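Local coordinates for protein putative lipase (PDB 3BZW) that probably hydrolyses ester bonds in lipid substrates such as lysophospholipids, as a member of the GDSL-like branch of the SGNH hydrolases, at residues G26-Y31 with E88-L93; G30-S35 with V94-N99; Q162-T167 with G210-D215. All coordinates share one frame; numbering follows the deposited sequence.

Contact 1 of 3, residues G26-Y31 with E88-L93; sequences GKKVGY and EVDAIL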
ATOM      1  N   GLY A  26      35.762  -7.330 -33.379  1.00  9.41           N
ATOM      2  CA  GLY A  26      36.618  -6.531 -34.245  1.00  9.99           C
ATOM      3  C   GLY A  26      36.346  -5.040 -34.319  1.00  9.95           C
ATOM      4  O   GLY A  26      36.969  -4.339 -35.111  1.00  8.45           O
ATOM      5  N   LYS A  27      35.431  -4.542 -33.494  1.00  9.25           N
ATOM      6  CA  LYS A  27      35.099  -3.123 -33.516  1.00  8.64           C
ATOM      7  C   LYS A  27      36.052  -2.259 -32.694  1.00  8.56           C
ATOM      8  O   LYS A  27      36.831  -2.762 -31.885  1.00  7.29           O
ATOM      9  CB  LYS A  27      33.666  -2.915 -33.020  1.00  9.15           C
ATOM     10  CG  LYS A  27      32.618  -3.676 -33.821  1.00  8.98           C
ATOM     11  CD  LYS A  27      32.658  -3.320 -35.301  1.00  9.99           C
ATOM     12  CE  LYS A  27      31.590  -4.089 -36.066  1.00 12.63           C
ATOM     13  NZ  LYS A  27      31.717  -3.916 -37.543  1.00 16.43           N
ATOM     14  N   LYS A  28      35.988  -0.951 -32.920  1.00  7.76           N
ATOM     15  CA  LYS A  28      36.830  -0.018 -32.191  1.00  8.04           C
ATOM     16  C   LYS A  28      35.931   0.717 -31.210  1.00  8.73           C
ATOM     17  O   LYS A  28      34.943   1.341 -31.602  1.00  7.01           O
ATOM     18  CB  LYS A  28      37.509   0.937 -33.173  1.00  8.37           C
ATOM     19  CG  LYS A  28      38.256   0.152 -34.249  1.00 12.33           C
ATOM     20  CD  LYS A  28      39.346   0.941 -34.922  1.00 13.77           C
ATOM     21  CE  LYS A  28      40.108   0.033 -35.883  1.00 17.81           C
ATOM     22  NZ  LYS A  28      41.280   0.716 -36.485  1.00 20.74           N
ATOM     23  N   VAL A  29      36.275   0.630 -29.931  1.00  7.64           N
ATOM     24  CA  VAL A  29      35.462   1.234 -28.884  1.00  6.70           C
ATOM     25  C   VAL A  29      36.155   2.282 -28.025  1.00  6.87           C
ATOM     26  O   VAL A  29      37.306   2.119 -27.618  1.00  7.56           O
ATOM     27  CB  VAL A  29      34.903   0.136 -27.941  1.00  6.57           C
ATOM     28  CG1 VAL A  29      34.040   0.767 -26.859  1.00  3.84           C
ATOM     29  CG2 VAL A  29      34.096  -0.881 -28.744  1.00  4.37           C
ATOM     30  N   GLY A  30      35.435   3.365 -27.750  1.00  6.10           N
ATOM     31  CA  GLY A  30      35.972   4.411 -26.903  1.00  7.26           C
ATOM     32  C   GLY A  30      35.484   4.155 -25.491  1.00  7.17           C
ATOM     33  O   GLY A  30      34.291   3.935 -25.282  1.00  8.50           O
ATOM     34  N   TYR A  31      36.391   4.165 -24.519  1.00  6.18           N
ATOM     35  CA  TYR A  31      36.005   3.922 -23.133  1.00  6.00           C
ATOM     36  C   TYR A  31      36.167   5.175 -22.279  1.00  6.08           C
ATOM     37  O   TYR A  31      37.283   5.620 -22.006  1.00  5.11           O
ATOM     38  CB  TYR A  31      36.836   2.780 -22.541  1.00  5.40           C
ATOM     39  CG  TYR A  31      36.659   1.448 -23.246  1.00  6.44           C
ATOM     40  CD1 TYR A  31      37.430   1.112 -24.361  1.00  7.04           C
ATOM     41  CD2 TYR A  31      35.731   0.518 -22.783  1.00  6.14           C
ATOM     42  CE1 TYR A  31      37.282  -0.127 -24.995  1.00  5.77           C
ATOM     43  CE2 TYR A  31      35.572  -0.717 -23.407  1.00  6.35           C
ATOM     44  CZ  TYR A  31      36.350  -1.036 -24.510  1.00  7.54           C
ATOM     45  OH  TYR A  31      36.203  -2.269 -25.106  1.00  5.15           O
ATOM     46  N   GLU A  88      37.582   6.630 -36.654  1.00 14.31           N
ATOM     47  CA  GLU A  88      37.844   5.211 -36.408  1.00 15.71           C
ATOM     48  C   GLU A  88      36.854   4.552 -35.450  1.00 13.21           C
ATOM     49  O   GLU A  88      36.495   3.389 -35.622  1.00 12.42           O
ATOM     50  CB  GLU A  88      39.244   5.019 -35.814  1.00 18.94           C
ATOM     51  CG  GLU A  88      40.381   5.655 -36.585  1.00 25.53           C
ATOM     52  CD  GLU A  88      41.699   5.578 -35.827  1.00 27.54           C
ATOM     53  OE1 GLU A  88      42.202   4.454 -35.607  1.00 30.51           O
ATOM     54  OE2 GLU A  88      42.227   6.642 -35.443  1.00 28.13           O
ATOM     55  N   VAL A  89      36.425   5.295 -34.436  1.00 11.60           N
ATOM     56  CA  VAL A  89      35.527   4.746 -33.420  1.00  9.19           C
ATOM     57  C   VAL A  89      34.177   4.247 -33.935  1.00  9.27           C
ATOM     58  O   VAL A  89      33.544   4.884 -34.782  1.00  8.88           O
ATOM     59  CB  VAL A  89      35.312   5.768 -32.270  1.00  8.19           C
ATOM     60  CG1 VAL A  89      34.393   6.892 -32.722  1.00  9.07           C
ATOM     61  CG2 VAL A  89      34.764   5.058 -31.040  1.00  7.16           C
ATOM     62  N   ASP A  90      33.753   3.094 -33.418  1.00  8.20           N
ATOM     63  CA  ASP A  90      32.485   2.471 -33.800  1.00  8.44           C
ATOM     64  C   ASP A  90      31.435   2.560 -32.702  1.00  7.73           C
ATOM     65  O   ASP A  90      30.246   2.700 -32.979  1.00  6.47           O
ATOM     66  CB  ASP A  90      32.691   0.992 -34.140  1.00  8.06           C
ATOM     67  CG  ASP A  90      33.601   0.790 -35.322  1.00 11.05           C
ATOM     68  OD1 ASP A  90      33.366   1.441 -36.361  1.00 11.31           O
ATOM     69  OD2 ASP A  90      34.543  -0.024 -35.213  1.00 10.58           O
ATOM     70  N   ALA A  91      31.872   2.455 -31.455  1.00  8.65           N
ATOM     71  CA  ALA A  91      30.948   2.518 -30.326  1.00  7.94           C
ATOM     72  C   ALA A  91      31.615   3.185 -29.131  1.00  8.47           C
ATOM     73  O   ALA A  91      32.836   3.341 -29.094  1.00  8.28           O
ATOM     74  CB  ALA A  91      30.477   1.114 -29.957  1.00  5.80           C
ATOM     75  N   ILE A  92      30.804   3.565 -28.153  1.00  9.02           N
ATOM     76  CA  ILE A  92      31.301   4.245 -26.966  1.00  9.14           C
ATOM     77  C   ILE A  92      30.638   3.750 -25.690  1.00  7.82           C
ATOM     78  O   ILE A  92      29.414   3.632 -25.620  1.00  8.35           O
ATOM     79  CB  ILE A  92      31.044   5.763 -27.067  1.00  8.86           C
ATOM     80  CG1 ILE A  92      31.716   6.311 -28.324  1.00 10.24           C
ATOM     81  CG2 ILE A  92      31.565   6.478 -25.816  1.00  8.63           C
ATOM     82  CD1 ILE A  92      31.443   7.767 -28.562  1.00 10.70           C
ATOM     83  N   LEU A  93      31.457   3.452 -24.689  1.00  6.82           N
ATOM     84  CA  LEU A  93      30.958   3.015 -23.393  1.00  6.94           C
ATOM     85  C   LEU A  93      31.290   4.099 -22.374  1.00  7.06           C
ATOM     86  O   LEU A  93      32.416   4.609 -22.339  1.00  6.19           O
ATOM     87  CB  LEU A  93      31.608   1.699 -22.958  1.00  7.26           C
ATOM     88  CG  LEU A  93      31.352   0.441 -23.789  1.00 10.59           C
ATOM     89  CD1 LEU A  93      31.958  -0.757 -23.069  1.00  9.69           C
ATOM     90  CD2 LEU A  93      29.859   0.230 -23.988  1.00 12.35           C
TER
HETATM   91  O   HOH W   1      42.669   1.772 -34.616  1.00 17.41           O

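Contact 2 of 3, residues G30-S35 with V94-N99; sequences GYIGDS and VFMGTN. With ACT (acetate ion), chain G.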
ATOM      1  N   GLY A  30      35.435   3.365 -27.750  1.00  6.10           N
ATOM      2  CA  GLY A  30      35.972   4.411 -26.903  1.00  7.26           C
ATOM      3  C   GLY A  30      35.484   4.155 -25.491  1.00  7.17           C
ATOM      4  O   GLY A  30      34.291   3.935 -25.282  1.00  8.50           O
ATOM      5  N   TYR A  31      36.391   4.165 -24.519  1.00  6.18           N
ATOM      6  CA  TYR A  31      36.005   3.922 -23.133  1.00  6.00           C
ATOM      7  C   TYR A  31      36.167   5.175 -22.279  1.00  6.08           C
ATOM      8  O   TYR A  31      37.283   5.620 -22.006  1.00  5.11           O
ATOM      9  CB  TYR A  31      36.836   2.780 -22.541  1.00  5.40           C
ATOM     10  CG  TYR A  31      36.659   1.448 -23.246  1.00  6.44           C
ATOM     11  CD1 TYR A  31      37.430   1.112 -24.361  1.00  7.04           C
ATOM     12  CD2 TYR A  31      35.731   0.518 -22.783  1.00  6.14           C
ATOM     13  CE1 TYR A  31      37.282  -0.127 -24.995  1.00  5.77           C
ATOM     14  CE2 TYR A  31      35.572  -0.717 -23.407  1.00  6.35           C
ATOM     15  CZ  TYR A  31      36.350  -1.036 -24.510  1.00  7.54           C
ATOM     16  OH  TYR A  31      36.203  -2.269 -25.106  1.00  5.15           O
ATOM     17  N   ILE A  32      35.038   5.731 -21.855  1.00  5.56           N
ATOM     18  CA  ILE A  32      35.014   6.941 -21.044  1.00  4.80           C
ATOM     19  C   ILE A  32      34.722   6.606 -19.584  1.00  4.20           C
ATOM     20  O   ILE A  32      33.844   5.789 -19.296  1.00  3.21           O
ATOM     21  CB  ILE A  32      33.935   7.912 -21.593  1.00  5.94           C
ATOM     22  CG1 ILE A  32      34.354   8.389 -22.986  1.00  6.62           C
ATOM     23  CG2 ILE A  32      33.723   9.090 -20.638  1.00  8.93           C
ATOM     24  CD1 ILE A  32      33.323   9.248 -23.688  1.00  9.00           C
ATOM     25  N   GLY A  33      35.463   7.219 -18.662  1.00  4.06           N
ATOM     26  CA  GLY A  33      35.222   6.944 -17.254  1.00  4.42           C
ATOM     27  C   GLY A  33      36.234   7.458 -16.239  1.00  4.86           C
ATOM     28  O   GLY A  33      36.820   8.532 -16.404  1.00  4.26           O
ATOM     29  N   ASP A  34      36.432   6.678 -15.178  1.00  4.39           N
ATOM     30  CA  ASP A  34      37.347   7.047 -14.104  1.00  5.43           C
ATOM     31  C   ASP A  34      38.495   6.057 -13.903  1.00  4.86           C
ATOM     32  O   ASP A  34      38.936   5.406 -14.847  1.00  5.46           O
ATOM     33  CB  ASP A  34      36.572   7.227 -12.787  1.00  6.49           C
ATOM     34  CG  ASP A  34      35.657   6.050 -12.475  1.00  6.47           C
ATOM     35  OD1 ASP A  34      36.063   4.892 -12.708  1.00  8.18           O
ATOM     36  OD2 ASP A  34      34.532   6.282 -11.985  1.00  8.20           O
ATOM     37  N   SER A  35      38.977   5.945 -12.668  1.00  5.79           N
ATOM     38  CA  SER A  35      40.100   5.056 -12.374  1.00  6.92           C
ATOM     39  C   SER A  35      39.855   3.585 -12.693  1.00  6.97           C
ATOM     40  O   SER A  35      40.790   2.853 -13.023  1.00  7.32           O
ATOM     41  CB  SER A  35      40.514   5.197 -10.906  1.00  9.96           C
ATOM     42  OG  SER A  35      41.599   4.342 -10.600  1.00 18.96           O
ATOM     43  N   VAL A  94      30.307   4.458 -21.556  1.00  6.40           N
ATOM     44  CA  VAL A  94      30.494   5.475 -20.530  1.00  5.82           C
ATOM     45  C   VAL A  94      30.250   4.805 -19.180  1.00  7.02           C
ATOM     46  O   VAL A  94      29.130   4.415 -18.863  1.00  5.97           O
ATOM     47  CB  VAL A  94      29.505   6.641 -20.717  1.00  7.72           C
ATOM     48  CG1 VAL A  94      29.823   7.755 -19.730  1.00  7.42           C
ATOM     49  CG2 VAL A  94      29.578   7.158 -22.157  1.00  6.76           C
ATOM     50  N   PHE A  95      31.319   4.680 -18.399  1.00  5.32           N
ATOM     51  CA  PHE A  95      31.302   4.025 -17.090  1.00  5.33           C
ATOM     52  C   PHE A  95      31.742   5.105 -16.099  1.00  5.78           C
ATOM     53  O   PHE A  95      32.919   5.206 -15.771  1.00  5.31           O
ATOM     54  CB  PHE A  95      32.314   2.873 -17.149  1.00  5.48           C
ATOM     55  CG  PHE A  95      32.265   1.929 -15.984  1.00  5.94           C
ATOM     56  CD1 PHE A  95      33.276   0.985 -15.815  1.00  7.45           C
ATOM     57  CD2 PHE A  95      31.218   1.958 -15.073  1.00  6.46           C
ATOM     58  CE1 PHE A  95      33.243   0.085 -14.754  1.00  6.98           C
ATOM     59  CE2 PHE A  95      31.177   1.057 -14.005  1.00  7.26           C
ATOM     60  CZ  PHE A  95      32.190   0.124 -13.849  1.00  7.61           C
HETATM   61  N   MSE A  96      30.787   5.892 -15.607  1.00  5.93           N
HETATM   62  CA  MSE A  96      31.113   7.020 -14.738  1.00  6.27           C
HETATM   63  C   MSE A  96      30.071   7.318 -13.660  1.00  5.76           C
HETATM   64  O   MSE A  96      28.899   6.981 -13.810  1.00  4.58           O
HETATM   65  CB  MSE A  96      31.257   8.260 -15.628  1.00  8.81           C
HETATM   66  CG  MSE A  96      31.761   9.517 -14.946  1.00 11.58           C
HETATM   67 SE   MSE A  96      33.674   9.529 -14.856  1.00 18.46          SE
HETATM   68  CE  MSE A  96      34.048  10.317 -16.597  1.00 13.95           C
ATOM     69  N   GLY A  97      30.500   7.963 -12.575  1.00  5.02           N
ATOM     70  CA  GLY A  97      29.556   8.329 -11.535  1.00  4.84           C
ATOM     71  C   GLY A  97      29.917   8.030 -10.096  1.00  5.19           C
ATOM     72  O   GLY A  97      29.457   8.723  -9.187  1.00  5.16           O
ATOM     73  N   THR A  98      30.739   7.015  -9.867  1.00  3.81           N
ATOM     74  CA  THR A  98      31.090   6.677  -8.496  1.00  5.62           C
ATOM     75  C   THR A  98      31.806   7.835  -7.788  1.00  5.88           C
ATOM     76  O   THR A  98      31.673   8.008  -6.576  1.00  6.85           O
ATOM     77  CB  THR A  98      31.938   5.380  -8.438  1.00  3.87           C
ATOM     78  OG1 THR A  98      31.733   4.745  -7.170  1.00  4.52           O
ATOM     79  CG2 THR A  98      33.420   5.680  -8.617  1.00  4.50           C
ATOM     80  N   ASN A  99      32.544   8.644  -8.544  1.00  6.10           N
ATOM     81  CA  ASN A  99      33.241   9.776  -7.945  1.00  6.83           C
ATOM     82  C   ASN A  99      32.296  10.947  -7.653  1.00  5.71           C
ATOM     83  O   ASN A  99      32.572  11.773  -6.781  1.00  4.30           O
ATOM     84  CB  ASN A  99      34.406  10.226  -8.835  1.00  6.22           C
ATOM     85  CG  ASN A  99      35.563   9.236  -8.823  1.00  9.02           C
ATOM     86  OD1 ASN A  99      35.935   8.718  -7.769  1.00  8.62           O
ATOM     87  ND2 ASN A  99      36.147   8.983  -9.991  1.00  6.07           N
TER
HETATM   88  C   ACT G 301      38.118   6.444  -9.094  1.00  9.06           C
HETATM   89  O   ACT G 301      38.902   6.359  -8.166  1.00  9.73           O
HETATM   90  OXT ACT G 301      38.314   7.258  -9.981  1.00  8.64           O
HETATM   91  CH3 ACT G 301      36.917   5.534  -9.156  1.00  7.95           C
HETATM   92  O   HOH W   2      35.250   3.848 -15.188  1.00  3.96           O
HETATM   93  O   HOH W   3      33.176   8.541 -11.586  1.00  4.11           O
HETATM   94  O   HOH W   4      31.936   5.082 -11.821  1.00 10.70           O

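Contact 3 of 3, residues Q162-T167 with G210-D215; sequences QIVLLT and GIPVID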
ATOM      1  N   GLN A 162      26.785   3.737 -31.655  1.00  6.83           N
ATOM      2  CA  GLN A 162      26.188   2.988 -30.559  1.00  7.54           C
ATOM      3  C   GLN A 162      26.863   3.512 -29.290  1.00  7.38           C
ATOM      4  O   GLN A 162      28.066   3.320 -29.103  1.00  8.91           O
ATOM      5  CB  GLN A 162      26.483   1.497 -30.724  1.00  6.20           C
ATOM      6  CG  GLN A 162      25.924   0.612 -29.617  1.00  6.04           C
ATOM      7  CD  GLN A 162      24.419   0.732 -29.491  1.00  7.06           C
ATOM      8  OE1 GLN A 162      23.908   1.647 -28.840  1.00  9.09           O
ATOM      9  NE2 GLN A 162      23.700  -0.180 -30.127  1.00  5.57           N
ATOM     10  N   ILE A 163      26.103   4.193 -28.435  1.00  6.20           N
ATOM     11  CA  ILE A 163      26.645   4.734 -27.189  1.00  5.37           C
ATOM     12  C   ILE A 163      25.893   4.098 -26.022  1.00  6.55           C
ATOM     13  O   ILE A 163      24.665   4.179 -25.948  1.00  4.87           O
ATOM     14  CB  ILE A 163      26.483   6.268 -27.122  1.00  6.53           C
ATOM     15  CG1 ILE A 163      27.041   6.910 -28.397  1.00  5.22           C
ATOM     16  CG2 ILE A 163      27.218   6.812 -25.905  1.00  4.78           C
ATOM     17  CD1 ILE A 163      26.787   8.410 -28.488  1.00  4.97           C
ATOM     18  N   VAL A 164      26.630   3.477 -25.107  1.00  5.22           N
ATOM     19  CA  VAL A 164      26.006   2.788 -23.982  1.00  5.68           C
ATOM     20  C   VAL A 164      26.518   3.269 -22.628  1.00  6.05           C
ATOM     21  O   VAL A 164      27.714   3.519 -22.462  1.00  4.65           O
ATOM     22  CB  VAL A 164      26.260   1.270 -24.091  1.00  5.75           C
ATOM     23  CG1 VAL A 164      25.376   0.514 -23.105  1.00  6.57           C
ATOM     24  CG2 VAL A 164      26.014   0.808 -25.522  1.00  6.55           C
ATOM     25  N   LEU A 165      25.608   3.396 -21.664  1.00  5.45           N
ATOM     26  CA  LEU A 165      25.975   3.831 -20.320  1.00  4.91           C
ATOM     27  C   LEU A 165      26.038   2.631 -19.381  1.00  5.36           C
ATOM     28  O   LEU A 165      25.214   1.723 -19.472  1.00  4.59           O
ATOM     29  CB  LEU A 165      24.943   4.816 -19.766  1.00  5.94           C
ATOM     30  CG  LEU A 165      24.598   6.047 -20.600  1.00  5.24           C
ATOM     31  CD1 LEU A 165      23.654   6.938 -19.804  1.00  5.28           C
ATOM     32  CD2 LEU A 165      25.873   6.794 -20.960  1.00  5.85           C
ATOM     33  N   LEU A 166      27.014   2.637 -18.480  1.00  5.04           N
ATOM     34  CA  LEU A 166      27.157   1.563 -17.505  1.00  5.50           C
ATOM     35  C   LEU A 166      26.988   2.179 -16.119  1.00  4.83           C
ATOM     36  O   LEU A 166      27.566   3.227 -15.826  1.00  3.95           O
ATOM     37  CB  LEU A 166      28.545   0.919 -17.601  1.00  5.59           C
ATOM     38  CG  LEU A 166      29.018   0.370 -18.949  1.00  6.59           C
ATOM     39  CD1 LEU A 166      30.390  -0.274 -18.771  1.00  8.97           C
ATOM     40  CD2 LEU A 166      28.023  -0.637 -19.484  1.00  8.66           C
ATOM     41  N   THR A 167      26.196   1.535 -15.270  1.00  5.75           N
ATOM     42  CA  THR A 167      25.991   2.039 -13.922  1.00  5.32           C
ATOM     43  C   THR A 167      27.205   1.714 -13.052  1.00  6.46           C
ATOM     44  O   THR A 167      27.887   0.709 -13.261  1.00  5.67           O
ATOM     45  CB  THR A 167      24.729   1.431 -13.260  1.00  3.79           C
ATOM     46  OG1 THR A 167      24.756   0.004 -13.375  1.00  4.08           O
ATOM     47  CG2 THR A 167      23.465   1.975 -13.921  1.00  5.89           C
ATOM     48  N   GLY A 210      16.954   8.584 -24.272  1.00  5.09           N
ATOM     49  CA  GLY A 210      16.922   7.649 -25.380  1.00  5.18           C
ATOM     50  C   GLY A 210      18.303   7.057 -25.596  1.00  5.60           C
ATOM     51  O   GLY A 210      18.945   7.286 -26.616  1.00  4.24           O
ATOM     52  N   ILE A 211      18.769   6.288 -24.625  1.00  6.01           N
ATOM     53  CA  ILE A 211      20.087   5.691 -24.725  1.00  5.61           C
ATOM     54  C   ILE A 211      20.097   4.388 -23.938  1.00  6.49           C
ATOM     55  O   ILE A 211      19.502   4.299 -22.864  1.00  5.81           O
ATOM     56  CB  ILE A 211      21.159   6.676 -24.180  1.00  5.73           C
ATOM     57  CG1 ILE A 211      22.561   6.168 -24.501  1.00  4.96           C
ATOM     58  CG2 ILE A 211      20.991   6.862 -22.667  1.00  5.65           C
ATOM     59  CD1 ILE A 211      23.658   7.202 -24.222  1.00  5.95           C
ATOM     60  N   PRO A 212      20.755   3.347 -24.474  1.00  5.60           N
ATOM     61  CA  PRO A 212      20.782   2.080 -23.741  1.00  5.50           C
ATOM     62  C   PRO A 212      21.654   2.147 -22.493  1.00  6.19           C
ATOM     63  O   PRO A 212      22.676   2.832 -22.467  1.00  4.83           O
ATOM     64  CB  PRO A 212      21.314   1.090 -24.779  1.00  7.09           C
ATOM     65  CG  PRO A 212      22.213   1.945 -25.627  1.00  6.65           C
ATOM     66  CD  PRO A 212      21.404   3.212 -25.790  1.00  4.08           C
ATOM     67  N   VAL A 213      21.231   1.441 -21.455  1.00  4.78           N
ATOM     68  CA  VAL A 213      21.977   1.407 -20.208  1.00  5.75           C
ATOM     69  C   VAL A 213      22.124  -0.039 -19.765  1.00  6.21           C
ATOM     70  O   VAL A 213      21.149  -0.782 -19.750  1.00  8.16           O
ATOM     71  CB  VAL A 213      21.246   2.185 -19.086  1.00  7.61           C
ATOM     72  CG1 VAL A 213      22.028   2.068 -17.769  1.00  4.85           C
ATOM     73  CG2 VAL A 213      21.080   3.647 -19.481  1.00  6.68           C
ATOM     74  N   ILE A 214      23.349  -0.439 -19.441  1.00  5.27           N
ATOM     75  CA  ILE A 214      23.612  -1.780 -18.943  1.00  6.61           C
ATOM     76  C   ILE A 214      23.778  -1.578 -17.437  1.00  6.83           C
ATOM     77  O   ILE A 214      24.663  -0.844 -16.998  1.00  5.14           O
ATOM     78  CB  ILE A 214      24.903  -2.373 -19.558  1.00  8.95           C
ATOM     79  CG1 ILE A 214      24.679  -2.642 -21.050  1.00  9.67           C
ATOM     80  CG2 ILE A 214      25.292  -3.664 -18.837  1.00  8.31           C
ATOM     81  CD1 ILE A 214      25.870  -3.252 -21.751  1.00 12.89           C
ATOM     82  N   ASP A 215      22.907  -2.205 -16.653  1.00  5.12           N
ATOM     83  CA  ASP A 215      22.945  -2.050 -15.204  1.00  5.78           C
ATOM     84  C   ASP A 215      24.061  -2.880 -14.583  1.00  6.17           C
ATOM     85  O   ASP A 215      23.815  -3.862 -13.877  1.00  4.50           O
ATOM     86  CB  ASP A 215      21.588  -2.435 -14.608  1.00  6.49           C
ATOM     87  CG  ASP A 215      21.419  -1.954 -13.174  1.00  7.97           C
ATOM     88  OD1 ASP A 215      22.295  -1.211 -12.679  1.00  6.47           O
ATOM     89  OD2 ASP A 215      20.406  -2.315 -12.544  1.00  7.96           O
TER

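Contact 1 of 3, residues G26-Y31 with E88-L93
The carboxylate of Asp-90 reaches across to the neighbouring strand and takes the backbone amide of Lys-28 on the anti side of OD2, with Lys-28 N 2.9 Å from OD2 and 19° out of the carboxylate plane. The first torsion sets this up: CG stands anti to the aspartate's own carbonyl carbon (chi1 -63°). The Lys-27 side chain crosses that of Asp-90 at about a right angle, laying CB and CD against OD2, while its NZ remains 5.3 Å from Asp-90 OD2, so any attraction between the charges is probably diffuse. Lys-28 O is itself shared, accepting Asp-90 N at 2.8 Å. The second, longer bond to it runs from Ala-91 N to Lys-28 O at 3.3 Å. Beyond CG the Lys-28 side chain is extended and slants over the carbonyl and CB of Glu-88. Its NZ forms a long salt bridge to Glu-88 OE1 (3.9 Å), with a water spanning the pair, while Glu-88 OE2 binds His-85.

The backbones are adjacent parallel strands in the central sheet of the SGNH hydrolase alpha/beta fold. Here the ladder runs through Gly-30, whose N donates to Ala-91 O and whose O accepts Leu-93 N. Val-89 CG2 lies 3.8 Å from Gly-30 N. Val-29, Ala-91, Tyr-31 and Leu-93 share one face of the sheet, where the contacts are between carbon atoms. Tyr-31 and Leu-93 lie side by side and point the same way, Leu-93 CD1 meeting Tyr-31 CE2 obliquely at 3.6 Å. Val-29 CG1 sits over one face of the tyrosine ring, offset toward its rim, and also touches Leu-93 CG; the ring of Trp-50 meets that of Tyr-31.

Contact 2 of 3, residues G30-S35 with V94-N99
Asp-34 OD2 is gripped by two waters that tie it to the start of helix 98-102, and it also rests against the methyl CG2 of Thr-98. One water donates to Asp-34 OD2 at 2.7 Å and accepts from both Gly-97 N and Asn-99 N; the other donates at 2.9 Å to the same OD2 and accepts from Thr-98 N. The amides at the beginning of the helix thus meet the carboxylate through solvent. CG of Asp-34 lies between the backbone N and the carbonyl carbon (chi1 50°), which turns the carboxylate toward this helix; OD1 receives Ile-36 N. Asn-99 approaches obliquely, its amide plane 70° from the carboxylate, with ND2 3.3 Å from Asp-34 CB.

Gly-33, Asp-34 and Ser-35 spell the GDS motif of the family, and Asn-99 probably corresponds to the asparagine that helps form the oxyanion hole in SGNH hydrolases. An acetate, probably from the crystallisation liquor, fits that reading: its OXT accepts Asn-99 ND2 at 2.8 Å along an almost straight bond and Ser-35 N at 3.1 Å. Gly-68 N and His-242 NE2 also bind the acetate, and Asn-99 ND2 has a further partner in Arg-69 O.

Behind the site the strands are still paired by Phe-95 N to Ile-32 O (2.9 Å, 178° at the hydrogen). Then they part, and a water bridges Asp-34 N to Phe-95 O. Gly-33 has backbone angles hostile to a side chain, and a CB there would strike Phe-95 O. Selenomethionine Met-96, bent at both outer torsions, folds its CE to 3.3 Å from Gly-33 O and also touches Ile-32 CG2.

Contact 3 of 3, residues Q162-T167 with G210-D215
The carboxylate of Asp-215 is met at its OD1 by the hydroxyl of Thr-167, which donates from OG1 at 2.8 Å into the anti lone pair, the one turned away from OD2. OD2 is held by a salt bridge to Lys-203, with a weak hydrogen bond from Asn-207 of the third subunit. At the other end of the contact, the amide of Gln-162 touches the proline ring obliquely, OE1 lying 3.6 Å from Pro-212 CG, while its NE2 binds Pro-263 O.

The Thr-167 hydroxyl sits between the backbone N and the carbonyl carbon (chi1 51°), placed both to give to Asp-215 and to take Asn-217 N from the helix that follows. Asp-215, though at the N-cap position of helix 216-219, makes no capping bond with its own side chain. An alanine at Thr-167 would probably leave Asp-215 OD1 and Asn-217 N without their shared partner and open a gap beside Val-213 CG1.

Between these ends the backbones pair as parallel strands: Leu-165 N donates to Pro-212 O at 3.1 Å, Ile-214 N to Leu-165 O at 2.9 Å, and Thr-167 N weakly to Ile-214 O. On one face, Leu-165 is crossed at about a right angle by Ile-211, Leu-165 CD1 lying 3.9 Å from Ile-211 CG2. Val-213 CG2 rests against the CB of the same leucine. On the other, Leu-166 and Ile-214 run side by side, Leu-166 CD2 3.6 Å from Ile-214 CB, and Val-164 CG1 meets Ile-214 CG1.

Strand 162-166, helix 195-210 and strand 213-214 make a beta-alpha-beta crossover. Ile-202 of that helix packs on Leu-165 and Thr-167, Leu-255 of helix 245-258 lies against Leu-166 and Ile-214, and strand 91-95 borders the far side of 162-166.

In the fold
The three contacts sample one parallel sheet, in which strands 28-33, 91-95, 162-166 and 213-214 follow in that order. Contacts 1 and 2 use the same strand pair in succession; contact 3 joins 162-166 to 213-214, and strands 91-95 and 162-166 are bridged by the backbone of Val-94, bonded to Val-164 and Leu-166. All are largely buried, yet contact 1 lies farther from the chain's centre and lets charged lysine and glutamate side chains reach its margin. Contact 2 is the most central, and there pairing gives way to waters and a bound anion. Contact 3, which includes an outermost strand of the sheet within this chain, adds aliphatic packing to its backbone bonds, with one hydroxyl-carboxylate bond at its end.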